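Local structure of GTPase-activating protein GYP1 (Saccharomyces cerevisiae, 1FKM) at residues Pro198-Gln203 against Trp236-Leu241; Lys205-Leu210 against Val331-Leu336; Gln209-Lys212 against Asp217-Asn220; Ile337-Gln342 against Thr353-Pro358. The protein stimulates GTP hydrolysis by Ypt/Rab GTPases such as YPT1 and YPT7, supplying arginine and glutamine fingers in trans through the TBC (Rab-GAP) domain described here. All coordinates share one frame; numbering follows the deposited sequence.

Contact 1 (Pro198-Gln203 against Trp236-Leu241)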
loop_
_atom_site.group_PDB
_atom_site.type_symbol
_atom_site.label_atom_id
_atom_site.label_comp_id
_atom_site.label_asym_id
_atom_site.label_seq_id
_atom_site.Cartn_x
_atom_site.Cartn_y
_atom_site.Cartn_z
ATOM N N PRO A 198 -2.816 -16.624 8.735
ATOM C CA PRO A 198 -3.152 -16.484 10.153
ATOM C C PRO A 198 -3.165 -15.024 10.595
ATOM O O PRO A 198 -3.935 -14.642 11.472
ATOM C CB PRO A 198 -2.064 -17.304 10.843
ATOM C CG PRO A 198 -0.901 -17.167 9.916
ATOM C CD PRO A 198 -1.555 -17.368 8.569
ATOM N N GLY A 199 -2.318 -14.207 9.974
ATOM C CA GLY A 199 -2.262 -12.801 10.327
ATOM C C GLY A 199 -3.547 -12.052 10.020
ATOM O O GLY A 199 -3.958 -11.180 10.780
ATOM N N ILE A 200 -4.178 -12.381 8.898
ATOM C CA ILE A 200 -5.423 -11.732 8.513
ATOM C C ILE A 200 -6.559 -12.169 9.434
ATOM O O ILE A 200 -7.371 -11.343 9.861
ATOM C CB ILE A 200 -5.822 -12.066 7.061
ATOM C CG1 ILE A 200 -4.737 -11.598 6.083
ATOM C CG2 ILE A 200 -7.172 -11.413 6.737
ATOM C CD1 ILE A 200 -4.419 -10.125 6.150
ATOM N N LEU A 201 -6.625 -13.467 9.733
ATOM C CA LEU A 201 -7.672 -13.975 10.617
ATOM C C LEU A 201 -7.554 -13.331 11.993
ATOM O O LEU A 201 -8.563 -13.026 12.635
ATOM C CB LEU A 201 -7.588 -15.504 10.737
ATOM C CG LEU A 201 -7.923 -16.280 9.456
ATOM C CD1 LEU A 201 -7.729 -17.781 9.678
ATOM C CD2 LEU A 201 -9.361 -15.988 9.050
ATOM N N ARG A 202 -6.322 -13.112 12.443
ATOM C CA ARG A 202 -6.087 -12.482 13.740
ATOM C C ARG A 202 -6.526 -11.015 13.689
ATOM O O ARG A 202 -7.071 -10.487 14.655
ATOM C CB ARG A 202 -4.602 -12.568 14.101
ATOM C CG ARG A 202 -4.259 -12.036 15.481
ATOM C CD ARG A 202 -2.773 -12.190 15.771
ATOM N NE ARG A 202 -1.951 -11.421 14.838
ATOM C CZ ARG A 202 -1.097 -11.955 13.968
ATOM N NH1 ARG A 202 -0.944 -13.273 13.904
ATOM N NH2 ARG A 202 -0.395 -11.170 13.162
ATOM N N GLN A 203 -6.270 -10.360 12.561
ATOM C CA GLN A 203 -6.654 -8.959 12.369
ATOM C C GLN A 203 -8.174 -8.808 12.402
ATOM O O GLN A 203 -8.711 -7.891 13.030
ATOM C CB GLN A 203 -6.139 -8.450 11.021
ATOM C CG GLN A 203 -4.665 -8.099 10.990
ATOM C CD GLN A 203 -4.362 -6.835 11.766
ATOM O OE1 GLN A 203 -4.300 -6.847 12.999
ATOM N NE2 GLN A 203 -4.189 -5.727 11.047
ATOM N N TRP A 236 -10.661 -5.946 3.478
ATOM C CA TRP A 236 -10.139 -4.725 4.091
ATOM C C TRP A 236 -8.725 -4.987 4.610
ATOM O O TRP A 236 -7.817 -4.178 4.429
ATOM C CB TRP A 236 -11.008 -4.289 5.272
ATOM C CG TRP A 236 -12.372 -3.753 4.914
ATOM C CD1 TRP A 236 -13.001 -3.820 3.706
ATOM C CD2 TRP A 236 -13.271 -3.082 5.802
ATOM N NE1 TRP A 236 -14.245 -3.227 3.787
ATOM C CE2 TRP A 236 -14.432 -2.768 5.065
ATOM C CE3 TRP A 236 -13.204 -2.717 7.154
ATOM C CZ2 TRP A 236 -15.523 -2.104 5.636
ATOM C CZ3 TRP A 236 -14.286 -2.057 7.722
ATOM C CH2 TRP A 236 -15.431 -1.759 6.963
HETATM N N MSE A 237 -8.552 -6.127 5.269
HETATM C CA MSE A 237 -7.255 -6.487 5.829
HETATM C C MSE A 237 -6.255 -6.961 4.778
HETATM O O MSE A 237 -5.110 -6.513 4.757
HETATM C CB MSE A 237 -7.430 -7.574 6.888
HETATM C CG MSE A 237 -7.128 -7.104 8.289
HETATM SE SE MSE A 237 -8.112 -5.519 8.771
HETATM C CE MSE A 237 -9.554 -6.339 9.758
ATOM N N ASN A 238 -6.703 -7.858 3.905
ATOM C CA ASN A 238 -5.856 -8.437 2.870
ATOM C C ASN A 238 -5.242 -7.414 1.911
ATOM O O ASN A 238 -4.088 -7.557 1.508
ATOM C CB ASN A 238 -6.654 -9.482 2.078
ATOM C CG ASN A 238 -5.763 -10.415 1.274
ATOM O OD1 ASN A 238 -4.810 -10.985 1.806
ATOM N ND2 ASN A 238 -6.078 -10.586 -0.004
ATOM N N CYS A 239 -6.004 -6.381 1.557
ATOM C CA CYS A 239 -5.512 -5.361 0.628
ATOM C C CYS A 239 -5.326 -3.995 1.292
ATOM O O CYS A 239 -5.237 -2.978 0.609
ATOM C CB CYS A 239 -6.486 -5.227 -0.550
ATOM S SG CYS A 239 -6.988 -6.803 -1.288
ATOM N N LEU A 240 -5.258 -3.978 2.620
ATOM C CA LEU A 240 -5.099 -2.737 3.371
ATOM C C LEU A 240 -6.075 -1.638 2.923
ATOM O O LEU A 240 -5.670 -0.499 2.663
ATOM C CB LEU A 240 -3.653 -2.229 3.270
ATOM C CG LEU A 240 -2.554 -3.092 3.899
ATOM C CD1 LEU A 240 -1.207 -2.408 3.720
ATOM C CD2 LEU A 240 -2.838 -3.306 5.381
ATOM N N LEU A 241 -7.355 -1.992 2.836
ATOM C CA LEU A 241 -8.419 -1.057 2.449
ATOM C C LEU A 241 -8.356 -0.488 1.035
ATOM O O LEU A 241 -9.203 0.319 0.648
ATOM C CB LEU A 241 -8.491 0.104 3.452
ATOM C CG LEU A 241 -9.165 -0.180 4.798
ATOM C CD1 LEU A 241 -9.038 1.028 5.720
ATOM C CD2 LEU A 241 -10.629 -0.512 4.563
HETATM O O HOH W 1 -4.246 -6.130 8.006
#

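Contact 2 (Lys205-Leu210 against Val331-Leu336)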
loop_
_atom_site.group_PDB
_atom_site.type_symbol
_atom_site.label_atom_id
_atom_site.label_comp_id
_atom_site.label_asym_id
_atom_site.label_seq_id
_atom_site.Cartn_x
_atom_site.Cartn_y
_atom_site.Cartn_z
ATOM N N LYS A 205 -10.277 -10.811 13.815
ATOM C CA LYS A 205 -10.733 -11.090 15.181
ATOM C C LYS A 205 -10.517 -9.852 16.059
ATOM O O LYS A 205 -11.357 -9.517 16.902
ATOM C CB LYS A 205 -9.962 -12.271 15.780
ATOM C CG LYS A 205 -10.184 -13.586 15.059
ATOM C CD LYS A 205 -9.242 -14.668 15.566
ATOM C CE LYS A 205 -9.388 -15.954 14.760
ATOM N NZ LYS A 205 -8.422 -17.000 15.204
ATOM N N ASN A 206 -9.381 -9.187 15.861
ATOM C CA ASN A 206 -9.047 -7.982 16.612
ATOM C C ASN A 206 -10.038 -6.863 16.311
ATOM O O ASN A 206 -10.422 -6.115 17.212
ATOM C CB ASN A 206 -7.621 -7.523 16.282
ATOM C CG ASN A 206 -6.561 -8.381 16.953
ATOM O OD1 ASN A 206 -5.375 -8.278 16.643
ATOM N ND2 ASN A 206 -6.984 -9.224 17.882
ATOM N N LEU A 207 -10.452 -6.748 15.051
ATOM C CA LEU A 207 -11.418 -5.723 14.658
ATOM C C LEU A 207 -12.766 -6.042 15.294
ATOM O O LEU A 207 -13.463 -5.157 15.784
ATOM C CB LEU A 207 -11.571 -5.669 13.132
ATOM C CG LEU A 207 -12.676 -4.764 12.567
ATOM C CD1 LEU A 207 -12.403 -3.306 12.943
ATOM C CD2 LEU A 207 -12.750 -4.929 11.051
ATOM N N SER A 208 -13.118 -7.323 15.283
ATOM C CA SER A 208 -14.373 -7.794 15.854
ATOM C C SER A 208 -14.457 -7.440 17.339
ATOM O O SER A 208 -15.489 -6.961 17.821
ATOM C CB SER A 208 -14.468 -9.315 15.678
ATOM O OG SER A 208 -15.702 -9.804 16.158
ATOM N N GLN A 209 -13.366 -7.686 18.057
ATOM C CA GLN A 209 -13.298 -7.411 19.490
ATOM C C GLN A 209 -13.324 -5.916 19.777
ATOM O O GLN A 209 -13.938 -5.469 20.749
ATOM C CB GLN A 209 -12.026 -8.018 20.086
ATOM C CG GLN A 209 -11.997 -9.543 20.114
ATOM C CD GLN A 209 -12.987 -10.135 21.102
ATOM O OE1 GLN A 209 -14.201 -10.049 20.915
ATOM N NE2 GLN A 209 -12.469 -10.737 22.168
ATOM N N LEU A 210 -12.647 -5.149 18.934
ATOM C CA LEU A 210 -12.594 -3.701 19.091
ATOM C C LEU A 210 -13.996 -3.113 18.965
ATOM O O LEU A 210 -14.420 -2.313 19.799
ATOM C CB LEU A 210 -11.697 -3.085 18.013
ATOM C CG LEU A 210 -10.626 -2.073 18.422
ATOM C CD1 LEU A 210 -10.099 -1.389 17.161
ATOM C CD2 LEU A 210 -11.192 -1.042 19.395
ATOM N N VAL A 331 -7.854 2.006 11.980
ATOM C CA VAL A 331 -8.379 2.729 10.827
ATOM C C VAL A 331 -9.641 1.997 10.349
ATOM O O VAL A 331 -10.640 2.627 9.996
ATOM C CB VAL A 331 -7.348 2.780 9.670
ATOM C CG1 VAL A 331 -7.990 3.347 8.408
ATOM C CG2 VAL A 331 -6.163 3.635 10.075
ATOM N N CYS A 332 -9.593 0.666 10.337
ATOM C CA CYS A 332 -10.747 -0.122 9.909
ATOM C C CYS A 332 -11.921 0.058 10.864
ATOM O O CYS A 332 -13.070 0.120 10.435
ATOM C CB CYS A 332 -10.389 -1.606 9.812
ATOM S SG CYS A 332 -9.380 -2.029 8.370
ATOM N N ALA A 333 -11.632 0.136 12.157
ATOM C CA ALA A 333 -12.687 0.322 13.150
ATOM C C ALA A 333 -13.337 1.699 12.978
ATOM O O ALA A 333 -14.563 1.820 12.988
ATOM C CB ALA A 333 -12.110 0.177 14.563
ATOM N N ALA A 334 -12.518 2.735 12.813
ATOM C CA ALA A 334 -13.042 4.089 12.640
ATOM C C ALA A 334 -13.833 4.204 11.339
ATOM O O ALA A 334 -14.847 4.905 11.276
ATOM C CB ALA A 334 -11.896 5.105 12.660
ATOM N N PHE A 335 -13.367 3.508 10.303
ATOM C CA PHE A 335 -14.022 3.509 8.996
ATOM C C PHE A 335 -15.415 2.900 9.142
ATOM O O PHE A 335 -16.416 3.492 8.723
ATOM C CB PHE A 335 -13.191 2.688 7.999
ATOM C CG PHE A 335 -13.740 2.680 6.592
ATOM C CD1 PHE A 335 -13.958 3.871 5.903
ATOM C CD2 PHE A 335 -13.986 1.478 5.938
ATOM C CE1 PHE A 335 -14.409 3.861 4.575
ATOM C CE2 PHE A 335 -14.434 1.460 4.612
ATOM C CZ PHE A 335 -14.642 2.655 3.935
ATOM N N LEU A 336 -15.467 1.716 9.747
ATOM C CA LEU A 336 -16.727 1.014 9.959
ATOM C C LEU A 336 -17.695 1.818 10.817
ATOM O O LEU A 336 -18.855 1.991 10.451
ATOM C CB LEU A 336 -16.476 -0.337 10.634
ATOM C CG LEU A 336 -17.721 -1.181 10.946
ATOM C CD1 LEU A 336 -18.464 -1.523 9.647
ATOM C CD2 LEU A 336 -17.300 -2.449 11.665
#

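Contact 3 (Gln209-Lys212 against Asp217-Asn220)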
loop_
_atom_site.group_PDB
_atom_site.type_symbol
_atom_site.label_atom_id
_atom_site.label_comp_id
_atom_site.label_asym_id
_atom_site.label_seq_id
_atom_site.Cartn_x
_atom_site.Cartn_y
_atom_site.Cartn_z
ATOM N N GLN A 209 -13.366 -7.686 18.057
ATOM C CA GLN A 209 -13.298 -7.411 19.490
ATOM C C GLN A 209 -13.324 -5.916 19.777
ATOM O O GLN A 209 -13.938 -5.469 20.749
ATOM C CB GLN A 209 -12.026 -8.018 20.086
ATOM C CG GLN A 209 -11.997 -9.543 20.114
ATOM C CD GLN A 209 -12.987 -10.135 21.102
ATOM O OE1 GLN A 209 -14.201 -10.049 20.915
ATOM N NE2 GLN A 209 -12.469 -10.737 22.168
ATOM N N LEU A 210 -12.647 -5.149 18.934
ATOM C CA LEU A 210 -12.594 -3.701 19.091
ATOM C C LEU A 210 -13.996 -3.113 18.965
ATOM O O LEU A 210 -14.420 -2.313 19.799
ATOM C CB LEU A 210 -11.697 -3.085 18.013
ATOM C CG LEU A 210 -10.626 -2.073 18.422
ATOM C CD1 LEU A 210 -10.099 -1.389 17.161
ATOM C CD2 LEU A 210 -11.192 -1.042 19.395
ATOM N N VAL A 211 -14.712 -3.512 17.918
ATOM C CA VAL A 211 -16.059 -3.008 17.679
ATOM C C VAL A 211 -17.026 -3.437 18.774
ATOM O O VAL A 211 -17.927 -2.685 19.148
ATOM C CB VAL A 211 -16.583 -3.463 16.302
ATOM C CG1 VAL A 211 -18.000 -2.952 16.081
ATOM C CG2 VAL A 211 -15.657 -2.939 15.213
ATOM N N LYS A 212 -16.839 -4.644 19.294
ATOM C CA LYS A 212 -17.694 -5.132 20.363
ATOM C C LYS A 212 -17.500 -4.206 21.565
ATOM O O LYS A 212 -18.419 -3.990 22.358
ATOM C CB LYS A 212 -17.311 -6.565 20.744
ATOM C CG LYS A 212 -18.204 -7.167 21.815
ATOM C CD LYS A 212 -17.781 -8.581 22.168
ATOM C CE LYS A 212 -18.676 -9.159 23.255
ATOM N NZ LYS A 212 -18.273 -10.540 23.640
ATOM N N ASP A 217 -23.791 -2.021 20.309
ATOM C CA ASP A 217 -25.063 -2.059 19.603
ATOM C C ASP A 217 -24.889 -2.497 18.150
ATOM O O ASP A 217 -25.687 -3.276 17.635
ATOM C CB ASP A 217 -25.747 -0.689 19.660
ATOM C CG ASP A 217 -26.197 -0.322 21.065
ATOM O OD1 ASP A 217 -26.860 -1.158 21.712
ATOM O OD2 ASP A 217 -25.893 0.800 21.520
ATOM N N LEU A 218 -23.858 -1.988 17.482
ATOM C CA LEU A 218 -23.626 -2.378 16.098
ATOM C C LEU A 218 -23.211 -3.844 16.078
ATOM O O LEU A 218 -23.658 -4.619 15.232
ATOM C CB LEU A 218 -22.530 -1.514 15.464
ATOM C CG LEU A 218 -22.111 -1.901 14.044
ATOM C CD1 LEU A 218 -23.308 -1.839 13.103
ATOM C CD2 LEU A 218 -21.008 -0.960 13.566
ATOM N N TYR A 219 -22.360 -4.221 17.026
ATOM C CA TYR A 219 -21.889 -5.593 17.130
ATOM C C TYR A 219 -23.079 -6.536 17.292
ATOM O O TYR A 219 -23.173 -7.557 16.612
ATOM C CB TYR A 219 -20.961 -5.739 18.334
ATOM C CG TYR A 219 -20.288 -7.089 18.418
ATOM C CD1 TYR A 219 -19.115 -7.350 17.711
ATOM C CD2 TYR A 219 -20.835 -8.114 19.191
ATOM C CE1 TYR A 219 -18.501 -8.599 17.773
ATOM C CE2 TYR A 219 -20.230 -9.367 19.257
ATOM C CZ TYR A 219 -19.063 -9.602 18.547
ATOM O OH TYR A 219 -18.460 -10.836 18.610
ATOM N N ASN A 220 -23.986 -6.186 18.200
ATOM C CA ASN A 220 -25.176 -6.994 18.448
ATOM C C ASN A 220 -26.078 -7.046 17.215
ATOM O O ASN A 220 -26.705 -8.070 16.941
ATOM C CB ASN A 220 -25.955 -6.435 19.646
ATOM C CG ASN A 220 -25.190 -6.567 20.959
ATOM O OD1 ASN A 220 -25.506 -5.897 21.943
ATOM N ND2 ASN A 220 -24.187 -7.438 20.979
HETATM O O HOH W 2 -15.418 -10.490 18.856
#

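Contact 4 (Ile337-Gln342 against Thr353-Pro358)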
loop_
_atom_site.group_PDB
_atom_site.type_symbol
_atom_site.label_atom_id
_atom_site.label_comp_id
_atom_site.label_asym_id
_atom_site.label_seq_id
_atom_site.Cartn_x
_atom_site.Cartn_y
_atom_site.Cartn_z
ATOM N N ILE A 337 -17.215 2.297 11.963
ATOM C CA ILE A 337 -18.053 3.054 12.887
ATOM C C ILE A 337 -18.678 4.283 12.237
ATOM O O ILE A 337 -19.746 4.735 12.649
ATOM C CB ILE A 337 -17.251 3.480 14.143
ATOM C CG1 ILE A 337 -16.762 2.236 14.892
ATOM C CG2 ILE A 337 -18.117 4.328 15.067
ATOM C CD1 ILE A 337 -17.857 1.278 15.298
ATOM N N LYS A 338 -18.020 4.821 11.218
ATOM C CA LYS A 338 -18.547 5.990 10.533
ATOM C C LYS A 338 -19.910 5.672 9.914
ATOM O O LYS A 338 -20.772 6.547 9.810
ATOM C CB LYS A 338 -17.580 6.446 9.438
ATOM C CG LYS A 338 -18.067 7.649 8.648
ATOM C CD LYS A 338 -17.035 8.101 7.630
ATOM C CE LYS A 338 -17.551 9.273 6.802
ATOM N NZ LYS A 338 -17.895 10.449 7.650
ATOM N N TRP A 339 -20.096 4.417 9.512
ATOM C CA TRP A 339 -21.346 3.980 8.894
ATOM C C TRP A 339 -22.309 3.346 9.901
ATOM O O TRP A 339 -23.392 2.894 9.531
ATOM C CB TRP A 339 -21.054 2.965 7.788
ATOM C CG TRP A 339 -19.937 3.362 6.864
ATOM C CD1 TRP A 339 -18.754 2.703 6.678
ATOM C CD2 TRP A 339 -19.895 4.508 6.008
ATOM N NE1 TRP A 339 -17.977 3.369 5.762
ATOM C CE2 TRP A 339 -18.652 4.481 5.334
ATOM C CE3 TRP A 339 -20.787 5.557 5.744
ATOM C CZ2 TRP A 339 -18.278 5.461 4.413
ATOM C CZ3 TRP A 339 -20.417 6.531 4.827
ATOM C CH2 TRP A 339 -19.170 6.475 4.173
ATOM N N SER A 340 -21.916 3.324 11.169
ATOM C CA SER A 340 -22.723 2.711 12.224
ATOM C C SER A 340 -24.236 2.970 12.168
ATOM O O SER A 340 -25.025 2.028 12.129
ATOM C CB SER A 340 -22.190 3.126 13.597
ATOM O OG SER A 340 -22.822 2.381 14.624
ATOM N N ASP A 341 -24.642 4.236 12.175
ATOM C CA ASP A 341 -26.067 4.561 12.138
ATOM C C ASP A 341 -26.759 3.959 10.917
ATOM O O ASP A 341 -27.854 3.399 11.024
ATOM C CB ASP A 341 -26.268 6.079 12.155
ATOM C CG ASP A 341 -25.708 6.724 13.406
ATOM O OD1 ASP A 341 -26.047 6.264 14.516
ATOM O OD2 ASP A 341 -24.930 7.694 13.283
ATOM N N GLN A 342 -26.120 4.075 9.758
ATOM C CA GLN A 342 -26.679 3.528 8.522
ATOM C C GLN A 342 -26.776 2.002 8.568
ATOM O O GLN A 342 -27.776 1.426 8.151
ATOM C CB GLN A 342 -25.814 3.938 7.328
ATOM C CG GLN A 342 -25.910 5.404 6.945
ATOM C CD GLN A 342 -24.905 5.787 5.871
ATOM O OE1 GLN A 342 -23.727 6.000 6.155
ATOM N NE2 GLN A 342 -25.364 5.860 4.626
ATOM N N THR A 353 -23.338 -5.887 0.840
ATOM C CA THR A 353 -23.259 -5.095 -0.378
ATOM C C THR A 353 -22.657 -3.722 -0.072
ATOM O O THR A 353 -21.765 -3.254 -0.776
ATOM C CB THR A 353 -24.661 -4.895 -1.002
ATOM O OG1 THR A 353 -25.187 -6.162 -1.407
ATOM C CG2 THR A 353 -24.588 -3.970 -2.211
ATOM N N PHE A 354 -23.148 -3.091 0.993
ATOM C CA PHE A 354 -22.682 -1.766 1.403
ATOM C C PHE A 354 -21.208 -1.718 1.811
ATOM O O PHE A 354 -20.461 -0.855 1.354
ATOM C CB PHE A 354 -23.534 -1.246 2.566
ATOM C CG PHE A 354 -23.177 0.150 3.006
ATOM C CD1 PHE A 354 -23.721 1.257 2.365
ATOM C CD2 PHE A 354 -22.284 0.357 4.051
ATOM C CE1 PHE A 354 -23.383 2.553 2.762
ATOM C CE2 PHE A 354 -21.938 1.650 4.456
ATOM C CZ PHE A 354 -22.490 2.748 3.809
ATOM N N LEU A 355 -20.792 -2.637 2.677
ATOM C CA LEU A 355 -19.413 -2.655 3.147
ATOM C C LEU A 355 -18.386 -3.102 2.113
ATOM O O LEU A 355 -17.187 -2.891 2.303
ATOM C CB LEU A 355 -19.304 -3.511 4.410
ATOM C CG LEU A 355 -20.082 -2.910 5.585
ATOM C CD1 LEU A 355 -20.052 -3.855 6.773
ATOM C CD2 LEU A 355 -19.489 -1.546 5.947
ATOM N N GLN A 356 -18.844 -3.726 1.031
ATOM C CA GLN A 356 -17.937 -4.150 -0.031
ATOM C C GLN A 356 -17.981 -3.101 -1.138
ATOM O O GLN A 356 -17.290 -3.215 -2.147
ATOM C CB GLN A 356 -18.343 -5.517 -0.596
ATOM C CG GLN A 356 -18.361 -6.638 0.436
ATOM C CD GLN A 356 -18.694 -7.989 -0.174
ATOM O OE1 GLN A 356 -19.550 -8.091 -1.051
ATOM N NE2 GLN A 356 -18.026 -9.034 0.298
ATOM N N ASN A 357 -18.805 -2.076 -0.939
ATOM C CA ASN A 357 -18.939 -0.992 -1.907
ATOM C C ASN A 357 -19.259 0.321 -1.189
ATOM O O ASN A 357 -20.246 0.984 -1.505
ATOM C CB ASN A 357 -20.051 -1.319 -2.907
ATOM C CG ASN A 357 -19.777 -2.589 -3.687
ATOM O OD1 ASN A 357 -18.845 -2.648 -4.488
ATOM N ND2 ASN A 357 -20.589 -3.616 -3.451
ATOM N N PRO A 358 -18.419 0.713 -0.215
ATOM C CA PRO A 358 -18.606 1.948 0.557
ATOM C C PRO A 358 -18.645 3.185 -0.338
ATOM O O PRO A 358 -17.935 3.254 -1.337
ATOM C CB PRO A 358 -17.391 1.970 1.484
ATOM C CG PRO A 358 -16.995 0.535 1.587
ATOM C CD PRO A 358 -17.172 0.040 0.186
#

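Contact 1 (Pro198-Gln203 against Trp236-Leu241)
I200 and Q203, one turn apart near the start of helix 198-214, both pack on M237, a selenomethionine in the last turn of helix 230-238. The apolar part has two halves. I200 and M237 lie alongside each other with their side chains running in opposite directions, I200 CG2 3.9 Å from M237 CB. With CG1 beside its own backbone N (chi1 -60°), I200 carries CD1 on to the M237-N238 peptide, 3.9 Å from N238 N. Q203 meets the same selenomethionine through its aliphatic stem: Q203 CB is modelled 3.2 Å from M237 CG, a doubtful approach, while M237 CE reaches to 3.7 Å from Q203 O.

The polar part is indirect. Q203 NE2 donates to water 1 at 3.1 Å, and the water makes a weak bond to M237 O; the same amide nitrogen also bonds N325 O on helix 324-338. Alongside I200, N238 OD1 accepts from Q197 NE2, and N238 ND2 donates to the backbone O of Q131, the glutamine finger, so the contact borders the catalytic region.

Helix 230-238 itself closes in a Schellman motif, with L241 N bonded to W236 O at 2.7 Å and L240, at positive phi, as its C-prime residue. The chemistry implies that apolar packing does the joining of the two helices: the water adds only a weak link at M237 O, and the direct bonds of the Q203 and N238 amides run to other parts of the domain.

Contact 2 (Lys205-Leu210 against Val331-Leu336)
L207 and L210, on successive turns of helix 198-214, converge on A333 of helix 324-338. L207 sends CD1 down onto the backbone of the facing helix, where it lies 3.6 Å from A333 N; the same methyl is 3.9 Å from A333 CB and 4.1 Å from C332 CB. L210 comes from the other end of the patch and touches the alanine methyl group to group, L210 CD1 to A333 CB at 3.6 Å. In L207, CG stands anti to the backbone N (chi1 173°), which sends CD1 to the A333 backbone. With only a methyl at A333, the leucine can rest on main-chain atoms.

This is helix-on-helix packing inside the all-helical TBC domain. The two short segments cross at -50° with their axes 9.9 Å apart, and every residue that touches is buried.

Further out, helix 230-238 lies beside both partners: L207 also packs on A233 and M237, and C332 on W236 and M237. L210 also touches V329 and F330, earlier on helix 324-338. On the far side of that helix, A334 points away from L207 and L210 and touches L371, E374 and W378 of helix 365-382, while V331 reaches A375 of the same helix and L241 of the loop after helix 230-238. Next to A334, F335 enters an aromatic group, meeting W236 edge-to-face and F245 with the ring planes inclined at about 50°.

Contact 3 (Gln209-Lys212 against Asp217-Asn220)
The ring of Y219 has the side chain of K212 laid over one face and, in its plane at the edge, the amide nitrogen ND2 of its neighbour N220. K212 CB sits 3.7 Å from the ring centroid and 15° off the normal, a CH-pi contact. The lysine is extended, with CG anti to the backbone N (chi1 -177°), so its methylene chain runs on obliquely across the same face: K212 CG is 3.8 Å from Y219 CD2, and K212 CD is 3.9 Å from Y219 CE2. The hydrocarbon of the lysine, not its charge, makes this contact.

Beyond the ring, Y219 OH takes part in a bond of 3.1 Å with water 2. The water also approaches Q209 OE1, but too closely for that half of the bridge to be relied on. On the buried side, V211 CG1 and L218 CD2 come within 4.4 Å, a looser apolar touch. F229 packs against both V211 and Y219.

Replacing Y219 by alanine is likely to leave the K212 methylenes without the ring they lie on and to deprive water 2 of its phenolic partner.

D215, between the two helices, accepts a hydrogen bond from L218 N through OD1. The whole is a tight turn between two consecutive helices, 198-214 and 216-224, of the all-helical TBC domain, which follow one another almost without a loop.

Contact 4 (Ile337-Gln342 against Thr353-Pro358)
A T-shaped aromatic pair, W339 with F354, joins the junction of helices 324-338 and 340-343 to the last turn of helix 348-355. The edge of F354 is directed at the face of the indole: F354 CE2 lies 3.6 Å from W339 CG, and F354 CZ is 3.8 Å from W339 CD2. The centroid of the five-membered ring is 5.2 Å from that of F354, with the planes at 81°. F354 reaches across because its CG is anti to the backbone N (chi1 -177°). K338 CD lies over the opposite face of the indole, 4.3 Å above its plane, and Q342 OE1 is at the indole edge, in plane.

These helices follow the catalytic-finger region in sequence and belong to the late part of the all-helical Rab-GAP fold, away from both fingers. With a serine in place of W339, the F354 edge would probably lose the face it points at, and a gap would open there.

L355 CD2 adds a looser touch on W339 CD1 at 4.4 Å. Where helix 348-355 ends, the side chain of N357 folds back: its ND2 donates to T353 O at 2.9 Å, in the carbonyl plane and on a lone pair. The bond is bent, with an N-H...O angle of 144°, and the acceptor is tilted somewhat out of the N357 amide plane. Farther out, W339 also meets F335 edge-to-face, S340 OG bonds D215 OD2, and Q356 O accepts from R235 NH2.

How the contacts relate
From the N terminus, helix 198-214 opens contacts 1, 2 and 3 in turn. Contact 3 closes first, five residues on, nested inside the loop that contact 1 shuts when helix 230-238 returns to the start of helix 198-214. Contact 2 crosses contact 1: it starts within that loop but closes only at helix 324-338, after a span holding the unmodelled residues 263-322. Contact 4 follows in series, tying the end of helix 324-338 and helix 340-343 to helix 348-355. Contacts 2 and 3 share Q209 and L210. Helix 198-214 serves the first three, helix 324-338 contacts 2 and 4; L336 of contact 2 packs on L355 of contact 4.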